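Local coordinates for protein chitinase (Thermococcus chitonophagus, PDB 5XSW) that probably hydrolyses chitin as an endochitinase, this chain being the C-terminal part of a longer protein, with a beta-rich domain and a mainly helical domain that holds bound glycan, at residues Thr160-Gly165 against Gly191-Tyr196; Leu397-Ile402 against Ala426-Val431; Tyr404-Val409 against Leu454-Val459. One frame throughout, in Å; residues are numbered along the deposited sequence.

Contact 1. Residues Thr160-Gly165 against Gly191-Tyr196; sequences TQIIIG and GLALAY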
loop_
_atom_site.group_PDB
_atom_site.type_symbol
_atom_site.label_atom_id
_atom_site.label_comp_id
_atom_site.label_asym_id
_atom_site.label_seq_id
_atom_site.Cartn_x
_atom_site.Cartn_y
_atom_site.Cartn_z
ATOM N N THR A 160 -9.700 -33.236 10.263
ATOM C CA THR A 160 -8.806 -33.642 9.168
ATOM C C THR A 160 -9.502 -33.454 7.792
ATOM O O THR A 160 -8.831 -33.439 6.767
ATOM C CB THR A 160 -8.328 -35.129 9.317
ATOM O OG1 THR A 160 -9.475 -35.992 9.350
ATOM C CG2 THR A 160 -7.513 -35.300 10.583
ATOM N N GLN A 161 -10.824 -33.281 7.803
ATOM C CA GLN A 161 -11.566 -33.029 6.552
ATOM C C GLN A 161 -11.701 -31.520 6.294
ATOM O O GLN A 161 -11.920 -30.768 7.241
ATOM C CB GLN A 161 -12.981 -33.612 6.570
ATOM C CG GLN A 161 -13.025 -35.172 6.391
ATOM C CD GLN A 161 -14.400 -35.711 6.569
ATOM O OE1 GLN A 161 -15.393 -35.099 6.148
ATOM N NE2 GLN A 161 -14.495 -36.893 7.222
ATOM N N ILE A 162 -11.565 -31.110 5.026
ATOM C CA ILE A 162 -11.912 -29.732 4.590
ATOM C C ILE A 162 -13.304 -29.764 4.045
ATOM O O ILE A 162 -13.611 -30.570 3.157
ATOM C CB ILE A 162 -11.003 -29.224 3.453
ATOM C CG1 ILE A 162 -9.549 -29.317 3.859
ATOM C CG2 ILE A 162 -11.378 -27.765 3.052
ATOM C CD1 ILE A 162 -8.643 -29.327 2.675
ATOM N N ILE A 163 -14.162 -28.909 4.557
ATOM C CA ILE A 163 -15.562 -28.936 4.143
ATOM C C ILE A 163 -15.932 -27.583 3.477
ATOM O O ILE A 163 -16.294 -26.603 4.168
ATOM C CB ILE A 163 -16.537 -29.131 5.362
ATOM C CG1 ILE A 163 -16.066 -30.298 6.267
ATOM C CG2 ILE A 163 -17.940 -29.279 4.839
ATOM C CD1 ILE A 163 -16.006 -31.612 5.514
ATOM N N ILE A 164 -15.868 -27.530 2.155
ATOM C CA ILE A 164 -16.327 -26.343 1.463
ATOM C C ILE A 164 -17.751 -26.628 1.025
ATOM O O ILE A 164 -17.997 -27.553 0.258
ATOM C CB ILE A 164 -15.462 -26.031 0.232
ATOM C CG1 ILE A 164 -14.032 -25.690 0.656
ATOM C CG2 ILE A 164 -16.071 -24.888 -0.562
ATOM C CD1 ILE A 164 -13.060 -25.592 -0.500
ATOM N N GLY A 165 -18.694 -25.831 1.511
ATOM C CA GLY A 165 -20.086 -26.108 1.226
ATOM C C GLY A 165 -20.546 -25.359 0.000
ATOM O O GLY A 165 -20.685 -24.141 0.019
ATOM N N GLY A 191 -5.006 -23.858 -2.533
ATOM C CA GLY A 191 -4.607 -22.592 -1.924
ATOM C C GLY A 191 -5.521 -22.211 -0.752
ATOM O O GLY A 191 -5.020 -21.712 0.257
ATOM N N LEU A 192 -6.832 -22.421 -0.897
ATOM C CA LEU A 192 -7.782 -22.182 0.202
ATOM C C LEU A 192 -7.362 -23.067 1.398
ATOM O O LEU A 192 -7.499 -22.680 2.528
ATOM C CB LEU A 192 -9.229 -22.538 -0.195
ATOM C CG LEU A 192 -9.987 -21.615 -1.193
ATOM C CD1 LEU A 192 -11.329 -22.220 -1.636
ATOM C CD2 LEU A 192 -10.103 -20.168 -0.608
ATOM N N ALA A 193 -6.936 -24.300 1.113
ATOM C CA ALA A 193 -6.691 -25.262 2.200
ATOM C C ALA A 193 -5.473 -24.797 2.958
ATOM O O ALA A 193 -5.384 -24.950 4.180
ATOM C CB ALA A 193 -6.485 -26.715 1.641
ATOM N N LEU A 194 -4.503 -24.238 2.241
ATOM C CA LEU A 194 -3.296 -23.800 2.910
ATOM C C LEU A 194 -3.623 -22.535 3.718
ATOM O O LEU A 194 -3.088 -22.366 4.815
ATOM C CB LEU A 194 -2.138 -23.510 1.918
ATOM C CG LEU A 194 -0.855 -22.910 2.541
ATOM C CD1 LEU A 194 -0.337 -23.863 3.674
ATOM C CD2 LEU A 194 0.260 -22.686 1.496
ATOM N N ALA A 195 -4.460 -21.644 3.186
ATOM C CA ALA A 195 -4.857 -20.468 3.973
ATOM C C ALA A 195 -5.520 -20.902 5.297
ATOM O O ALA A 195 -5.336 -20.294 6.326
ATOM C CB ALA A 195 -5.860 -19.560 3.154
ATOM N N TYR A 196 -6.360 -21.925 5.201
ATOM C CA TYR A 196 -7.070 -22.501 6.360
ATOM C C TYR A 196 -6.065 -23.062 7.369
ATOM O O TYR A 196 -6.034 -22.674 8.499
ATOM C CB TYR A 196 -7.982 -23.614 5.843
ATOM C CG TYR A 196 -8.832 -24.354 6.866
ATOM C CD1 TYR A 196 -9.256 -23.747 8.046
ATOM C CD2 TYR A 196 -9.252 -25.671 6.607
ATOM C CE1 TYR A 196 -10.085 -24.442 8.954
ATOM C CE2 TYR A 196 -10.048 -26.365 7.510
ATOM C CZ TYR A 196 -10.445 -25.754 8.680
ATOM O OH TYR A 196 -11.264 -26.450 9.556
HETATM O O HOH W 1 -12.272 -28.702 9.040
#
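I162 and I164 reach the helix that includes 191-196 with the same branch of their side chains, and each finds one partner there. CD1 of I162 lies 3.5 Å from CB of A193, a close touch between two methyl groups. The second pair is looser: CD1 of I164 meets CD1 of L192 at 4.0 Å. In both isoleucines CG1 sits beside the backbone N (chi1 -55° and -64°) and the chain beyond it is extended, which sends CD1 across the gap ahead of CG2. The side chains of I164 and L192 cross at about a right angle and meet through these CD1 methyls.

The arrangement is an irregular, extended segment laid against a helix inside the mainly helical domain. Backbone bonds tie I162 to R450 and I164 to Y393, while L192 also packs on L206 and M207 of helix 203-214 and on P293 of helix 288-311. The CA of I162 and the CA of A193 are 7.3 Å apart, a close approach consistent with the small alanine.

Polar contact passes through one water. It donates to O of Q161 at 2.8 Å and accepts from OH of Y196 at 2.5 Å, lying in the plane of the tyrosine ring at its edge. The amide of Q161 turns elsewhere, with NE2 bonded to the carbonyls of Y139 and D141 and OE1 to R450.

Contact 2. Residues Leu397-Ile402 against Ala426-Val431; sequences LTWDDI and AMMRDV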
loop_
_atom_site.group_PDB
_atom_site.type_symbol
_atom_site.label_atom_id
_atom_site.label_comp_id
_atom_site.label_asym_id
_atom_site.label_seq_id
_atom_site.Cartn_x
_atom_site.Cartn_y
_atom_site.Cartn_z
ATOM N N LEU A 397 -6.638 -35.576 -6.248
ATOM C CA LEU A 397 -5.339 -34.949 -6.427
ATOM C C LEU A 397 -4.326 -36.042 -6.738
ATOM O O LEU A 397 -4.232 -37.004 -5.973
ATOM C CB LEU A 397 -4.902 -34.200 -5.159
ATOM C CG LEU A 397 -5.932 -33.274 -4.503
ATOM C CD1 LEU A 397 -5.395 -32.669 -3.198
ATOM C CD2 LEU A 397 -6.242 -32.160 -5.541
ATOM N N THR A 398 -3.529 -35.847 -7.784
ATOM C CA THR A 398 -2.527 -36.802 -8.220
ATOM C C THR A 398 -1.214 -36.324 -7.685
ATOM O O THR A 398 -1.103 -35.166 -7.207
ATOM C CB THR A 398 -2.438 -36.870 -9.762
ATOM O OG1 THR A 398 -1.956 -35.610 -10.242
ATOM C CG2 THR A 398 -3.794 -37.155 -10.380
ATOM N N TRP A 399 -0.184 -37.154 -7.809
ATOM C CA TRP A 399 1.121 -36.731 -7.322
ATOM C C TRP A 399 1.592 -35.461 -8.059
ATOM O O TRP A 399 2.153 -34.554 -7.447
ATOM C CB TRP A 399 2.229 -37.831 -7.452
ATOM C CG TRP A 399 3.557 -37.215 -7.056
ATOM C CD1 TRP A 399 4.672 -37.018 -7.849
ATOM C CD2 TRP A 399 3.864 -36.620 -5.784
ATOM N NE1 TRP A 399 5.653 -36.355 -7.127
ATOM C CE2 TRP A 399 5.176 -36.118 -5.858
ATOM C CE3 TRP A 399 3.156 -36.495 -4.581
ATOM C CZ2 TRP A 399 5.773 -35.493 -4.802
ATOM C CZ3 TRP A 399 3.746 -35.862 -3.543
ATOM C CH2 TRP A 399 5.044 -35.371 -3.642
ATOM N N ASP A 400 1.419 -35.421 -9.379
ATOM C CA ASP A 400 1.775 -34.236 -10.160
ATOM C C ASP A 400 1.075 -32.947 -9.606
ATOM O O ASP A 400 1.694 -31.904 -9.557
ATOM C CB ASP A 400 1.388 -34.424 -11.628
ATOM C CG ASP A 400 2.403 -35.323 -12.397
ATOM O OD1 ASP A 400 3.491 -35.612 -11.871
ATOM O OD2 ASP A 400 2.130 -35.672 -13.540
ATOM N N ASP A 401 -0.190 -33.064 -9.234
ATOM C CA ASP A 401 -0.926 -31.937 -8.595
ATOM C C ASP A 401 -0.238 -31.426 -7.329
ATOM O O ASP A 401 -0.090 -30.203 -7.128
ATOM C CB ASP A 401 -2.344 -32.365 -8.215
ATOM C CG ASP A 401 -3.218 -32.664 -9.409
ATOM O OD1 ASP A 401 -2.930 -32.166 -10.527
ATOM O OD2 ASP A 401 -4.203 -33.385 -9.223
ATOM N N ILE A 402 0.164 -32.366 -6.459
ATOM C CA ILE A 402 0.782 -32.044 -5.172
ATOM C C ILE A 402 2.151 -31.439 -5.386
ATOM O O ILE A 402 2.528 -30.429 -4.779
ATOM C CB ILE A 402 0.920 -33.317 -4.263
ATOM C CG1 ILE A 402 -0.444 -33.965 -4.024
ATOM C CG2 ILE A 402 1.589 -32.984 -2.939
ATOM C CD1 ILE A 402 -1.426 -33.158 -3.289
ATOM N N ALA A 426 13.908 -32.865 2.049
ATOM C CA ALA A 426 13.427 -33.808 3.072
ATOM C C ALA A 426 11.914 -33.702 3.261
ATOM O O ALA A 426 11.195 -34.713 3.423
ATOM C CB ALA A 426 14.143 -33.572 4.406
ATOM N N MET A 427 11.423 -32.463 3.257
ATOM C CA MET A 427 9.975 -32.239 3.366
ATOM C C MET A 427 9.228 -32.939 2.217
ATOM O O MET A 427 8.240 -33.668 2.424
ATOM C CB MET A 427 9.697 -30.709 3.408
ATOM C CG MET A 427 8.209 -30.357 3.646
ATOM S SD MET A 427 7.954 -28.657 3.062
ATOM C CE MET A 427 7.778 -28.994 1.340
ATOM N N MET A 428 9.700 -32.742 0.994
ATOM C CA MET A 428 9.016 -33.312 -0.150
ATOM C C MET A 428 9.085 -34.862 -0.175
ATOM O O MET A 428 8.117 -35.501 -0.565
ATOM C CB MET A 428 9.599 -32.697 -1.444
ATOM C CG MET A 428 9.137 -31.221 -1.680
ATOM S SD MET A 428 7.324 -30.969 -1.517
ATOM C CE MET A 428 6.655 -32.014 -2.790
ATOM N N ARG A 429 10.191 -35.476 0.288
ATOM C CA ARG A 429 10.176 -36.959 0.495
ATOM C C ARG A 429 9.044 -37.401 1.444
ATOM O O ARG A 429 8.269 -38.322 1.140
ATOM C CB ARG A 429 11.544 -37.455 1.035
ATOM C CG ARG A 429 12.654 -37.435 -0.030
ATOM C CD ARG A 429 13.925 -38.205 0.394
ATOM N NE ARG A 429 14.631 -37.558 1.505
ATOM C CZ ARG A 429 15.463 -36.525 1.359
ATOM N NH1 ARG A 429 15.712 -36.015 0.151
ATOM N NH2 ARG A 429 16.053 -36.006 2.417
ATOM N N ASP A 430 8.920 -36.725 2.599
ATOM C CA ASP A 430 7.813 -37.018 3.517
ATOM C C ASP A 430 6.432 -36.801 2.896
ATOM O O ASP A 430 5.522 -37.610 3.074
ATOM C CB ASP A 430 7.913 -36.147 4.767
ATOM C CG ASP A 430 8.973 -36.636 5.761
ATOM O OD1 ASP A 430 9.605 -37.721 5.547
ATOM O OD2 ASP A 430 9.151 -35.923 6.776
ATOM N N VAL A 431 6.273 -35.693 2.159
ATOM C CA VAL A 431 4.980 -35.418 1.499
ATOM C C VAL A 431 4.652 -36.507 0.495
ATOM O O VAL A 431 3.521 -37.018 0.410
ATOM C CB VAL A 431 5.024 -34.020 0.777
ATOM C CG1 VAL A 431 3.855 -33.862 -0.222
ATOM C CG2 VAL A 431 5.063 -32.874 1.834
#
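A helix-helix packing joins the first turn of helix 399-412 to helix 421-439, with W399 and I402 on one side and M428 and V431 on the other, each pair spaced three residues apart. The indole presents its six-membered ring. CZ3 of W399 lies 3.9 Å from CG1 of V431, which sits at the ring edge and in its plane, and CH2 of W399 is 3.8 Å from CE of M428. The bent M428 chain, turned at both chi2 (-49°) and chi3 (-61°), brings that terminal methyl round to the indole.

The same V431 methyl also receives I402, whose CG2 approaches CG1 of V431 to 3.6 Å. Anti to the backbone N (chi1 165°), CG1 points at the facing helix and meets both W399 and I402.

Just before the contact, helix 399-412 is opened by a capping box. T398 OG1 accepts from D401 N at 3.3 Å, and T398 N gives a nearly straight bond of 2.9 Å to D401 OD2, met from above the carboxylate plane. D401 has further partners in a salt bridge to K186 and a bond to the Y187 hydroxyl, linking this helix start to helix 186-199. The indole of W399 takes a cation-pi contact from K432, the residue after V431, while I402 also packs on F453 of helix 449-461.

Contact 3. Residues Tyr404-Val409 against Leu454-Val459; sequences YFFTVV and LTILRV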
loop_
_atom_site.group_PDB
_atom_site.type_symbol
_atom_site.label_atom_id
_atom_site.label_comp_id
_atom_site.label_asym_id
_atom_site.label_seq_id
_atom_site.Cartn_x
_atom_site.Cartn_y
_atom_site.Cartn_z
ATOM N N TYR A 404 3.235 -29.908 -8.045
ATOM C CA TYR A 404 3.046 -28.591 -8.655
ATOM C C TYR A 404 2.712 -27.554 -7.556
ATOM O O TYR A 404 3.326 -26.478 -7.431
ATOM C CB TYR A 404 1.910 -28.691 -9.691
ATOM C CG TYR A 404 1.470 -27.320 -10.168
ATOM C CD1 TYR A 404 2.365 -26.448 -10.786
ATOM C CD2 TYR A 404 0.166 -26.896 -9.969
ATOM C CE1 TYR A 404 1.942 -25.170 -11.199
ATOM C CE2 TYR A 404 -0.254 -25.656 -10.384
ATOM C CZ TYR A 404 0.628 -24.802 -10.992
ATOM O OH TYR A 404 0.136 -23.556 -11.362
ATOM N N PHE A 405 1.736 -27.911 -6.737
ATOM C CA PHE A 405 1.337 -27.047 -5.620
ATOM C C PHE A 405 2.535 -26.621 -4.780
ATOM O O PHE A 405 2.760 -25.416 -4.572
ATOM C CB PHE A 405 0.288 -27.743 -4.761
ATOM C CG PHE A 405 -0.142 -26.897 -3.587
ATOM C CD1 PHE A 405 -1.035 -25.837 -3.776
ATOM C CD2 PHE A 405 0.390 -27.118 -2.316
ATOM C CE1 PHE A 405 -1.401 -25.015 -2.703
ATOM C CE2 PHE A 405 0.014 -26.293 -1.237
ATOM C CZ PHE A 405 -0.893 -25.262 -1.444
ATOM N N PHE A 406 3.394 -27.558 -4.361
ATOM C CA PHE A 406 4.500 -27.141 -3.513
ATOM C C PHE A 406 5.634 -26.406 -4.245
ATOM O O PHE A 406 6.274 -25.576 -3.643
ATOM C CB PHE A 406 5.088 -28.335 -2.727
ATOM C CG PHE A 406 4.219 -28.764 -1.597
ATOM C CD1 PHE A 406 4.217 -28.051 -0.411
ATOM C CD2 PHE A 406 3.351 -29.839 -1.731
ATOM C CE1 PHE A 406 3.381 -28.411 0.661
ATOM C CE2 PHE A 406 2.502 -30.202 -0.651
ATOM C CZ PHE A 406 2.514 -29.472 0.534
ATOM N N THR A 407 5.871 -26.717 -5.526
ATOM C CA THR A 407 6.755 -25.891 -6.368
ATOM C C THR A 407 6.311 -24.423 -6.396
ATOM O O THR A 407 7.122 -23.529 -6.247
ATOM C CB THR A 407 6.773 -26.437 -7.830
ATOM O OG1 THR A 407 7.146 -27.818 -7.796
ATOM C CG2 THR A 407 7.751 -25.699 -8.697
ATOM N N VAL A 408 5.032 -24.187 -6.628
ATOM C CA VAL A 408 4.534 -22.800 -6.626
ATOM C C VAL A 408 4.715 -22.183 -5.238
ATOM O O VAL A 408 5.207 -21.027 -5.068
ATOM C CB VAL A 408 3.055 -22.755 -7.056
ATOM C CG1 VAL A 408 2.535 -21.271 -6.927
ATOM C CG2 VAL A 408 2.925 -23.286 -8.553
ATOM N N VAL A 409 4.371 -22.941 -4.196
ATOM C CA VAL A 409 4.565 -22.370 -2.856
ATOM C C VAL A 409 6.036 -21.973 -2.657
ATOM O O VAL A 409 6.372 -20.903 -2.147
ATOM C CB VAL A 409 4.107 -23.350 -1.753
ATOM C CG1 VAL A 409 4.514 -22.799 -0.376
ATOM C CG2 VAL A 409 2.561 -23.478 -1.817
ATOM N N LEU A 454 -5.539 -31.876 4.135
ATOM C CA LEU A 454 -5.026 -31.255 5.356
ATOM C C LEU A 454 -3.891 -32.071 5.985
ATOM O O LEU A 454 -2.930 -31.510 6.529
ATOM C CB LEU A 454 -6.119 -31.080 6.418
ATOM C CG LEU A 454 -7.119 -29.943 6.158
ATOM C CD1 LEU A 454 -8.161 -29.843 7.328
ATOM C CD2 LEU A 454 -6.312 -28.607 6.002
ATOM N N THR A 455 -3.992 -33.393 5.870
ATOM C CA THR A 455 -2.918 -34.252 6.453
ATOM C C THR A 455 -1.611 -34.069 5.654
ATOM O O THR A 455 -0.523 -33.929 6.216
ATOM C CB THR A 455 -3.405 -35.725 6.504
ATOM O OG1 THR A 455 -4.496 -35.818 7.436
ATOM C CG2 THR A 455 -2.250 -36.645 7.024
ATOM N N ILE A 456 -1.736 -33.951 4.321
ATOM C CA ILE A 456 -0.581 -33.653 3.477
ATOM C C ILE A 456 0.057 -32.324 3.872
ATOM O O ILE A 456 1.295 -32.190 4.023
ATOM C CB ILE A 456 -0.969 -33.589 1.975
ATOM C CG1 ILE A 456 -1.426 -34.958 1.432
ATOM C CG2 ILE A 456 0.203 -32.930 1.177
ATOM C CD1 ILE A 456 -0.251 -36.032 1.309
ATOM N N LEU A 457 -0.781 -31.302 4.029
ATOM C CA LEU A 457 -0.252 -30.000 4.506
ATOM C C LEU A 457 0.496 -30.088 5.867
ATOM O O LEU A 457 1.571 -29.479 6.054
ATOM C CB LEU A 457 -1.393 -28.980 4.624
ATOM C CG LEU A 457 -1.961 -28.463 3.260
ATOM C CD1 LEU A 457 -3.131 -27.457 3.461
ATOM C CD2 LEU A 457 -0.833 -27.833 2.399
ATOM N N ARG A 458 -0.064 -30.853 6.789
ATOM C CA ARG A 458 0.534 -30.989 8.134
ATOM C C ARG A 458 1.861 -31.700 8.061
ATOM O O ARG A 458 2.833 -31.295 8.719
ATOM C CB ARG A 458 -0.434 -31.756 9.067
ATOM C CG ARG A 458 -1.572 -30.850 9.487
ATOM C CD ARG A 458 -2.659 -31.488 10.315
ATOM N NE ARG A 458 -3.772 -30.547 10.377
ATOM C CZ ARG A 458 -5.029 -30.889 10.547
ATOM N NH1 ARG A 458 -5.361 -32.160 10.705
ATOM N NH2 ARG A 458 -5.972 -29.966 10.521
ATOM N N VAL A 459 1.922 -32.732 7.213
ATOM C CA VAL A 459 3.207 -33.383 6.977
ATOM C C VAL A 459 4.196 -32.403 6.447
ATOM O O VAL A 459 5.316 -32.300 6.971
ATOM C CB VAL A 459 3.056 -34.557 6.022
ATOM C CG1 VAL A 459 4.420 -35.001 5.515
ATOM C CG2 VAL A 459 2.337 -35.677 6.768
#
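I456 is the first residue of 454-459 to touch the facing helix, and it does so with the branch methyl rather than the chain end. Its CG2 lies 4.0 Å from CE2 of F406, at the ring edge and near the ring plane. CG2 is the branch anti to the backbone N, while CG1 stands beside that N (chi1 -66°).

L457 comes next and works with a single methyl against two rings. CD2 of L457 is 4.0 Å from CE2 of F405 and 4.2 Å from CZ of F406, so one methyl meets two consecutive phenylalanines, obliquely to each ring. The leucine side chain meets F405 at about a right angle and F406 more obliquely. Within 404-409, CD2 of F405 lies 4.0 Å above the centre of the F406 ring, while CG2 of V409 rests on one face of F405.

Beyond L457 the helix faces other partners, R458 forming a salt bridge with E197 and V459 packing on D430. F405 also meets F453, of helix 449-461, edge-to-face.

The axes of the segments 404-409 and 454-459 come no closer than 12.9 Å and cross at -45°, a separation spanned by the long reach of the phenylalanines; the arrangement is buried packing between well-spaced helices of the helical domain, bridged by large aromatic and branched aliphatic side chains.

The three contacts lie in a row on the same side of the chain's centre, with contact 3 touching both others. Its centre lies 7 Å from that of contact 2, and the two share helix 399-412: CE2 of F406 comes within 3.9 Å of CG1 of V431. Toward contact 1, 12 Å away between centres, CG of L454 approaches CG1 of I162 to 3.4 Å. Contacts 1 and 2 stay apart, with centres 18 Å and nearest atoms about 7 Å from each other. None of the touching residues lines the glycan pocket, but L192 of contact 1 packs on helix 203-214, which carries the pocket residues K212, E213 and N214.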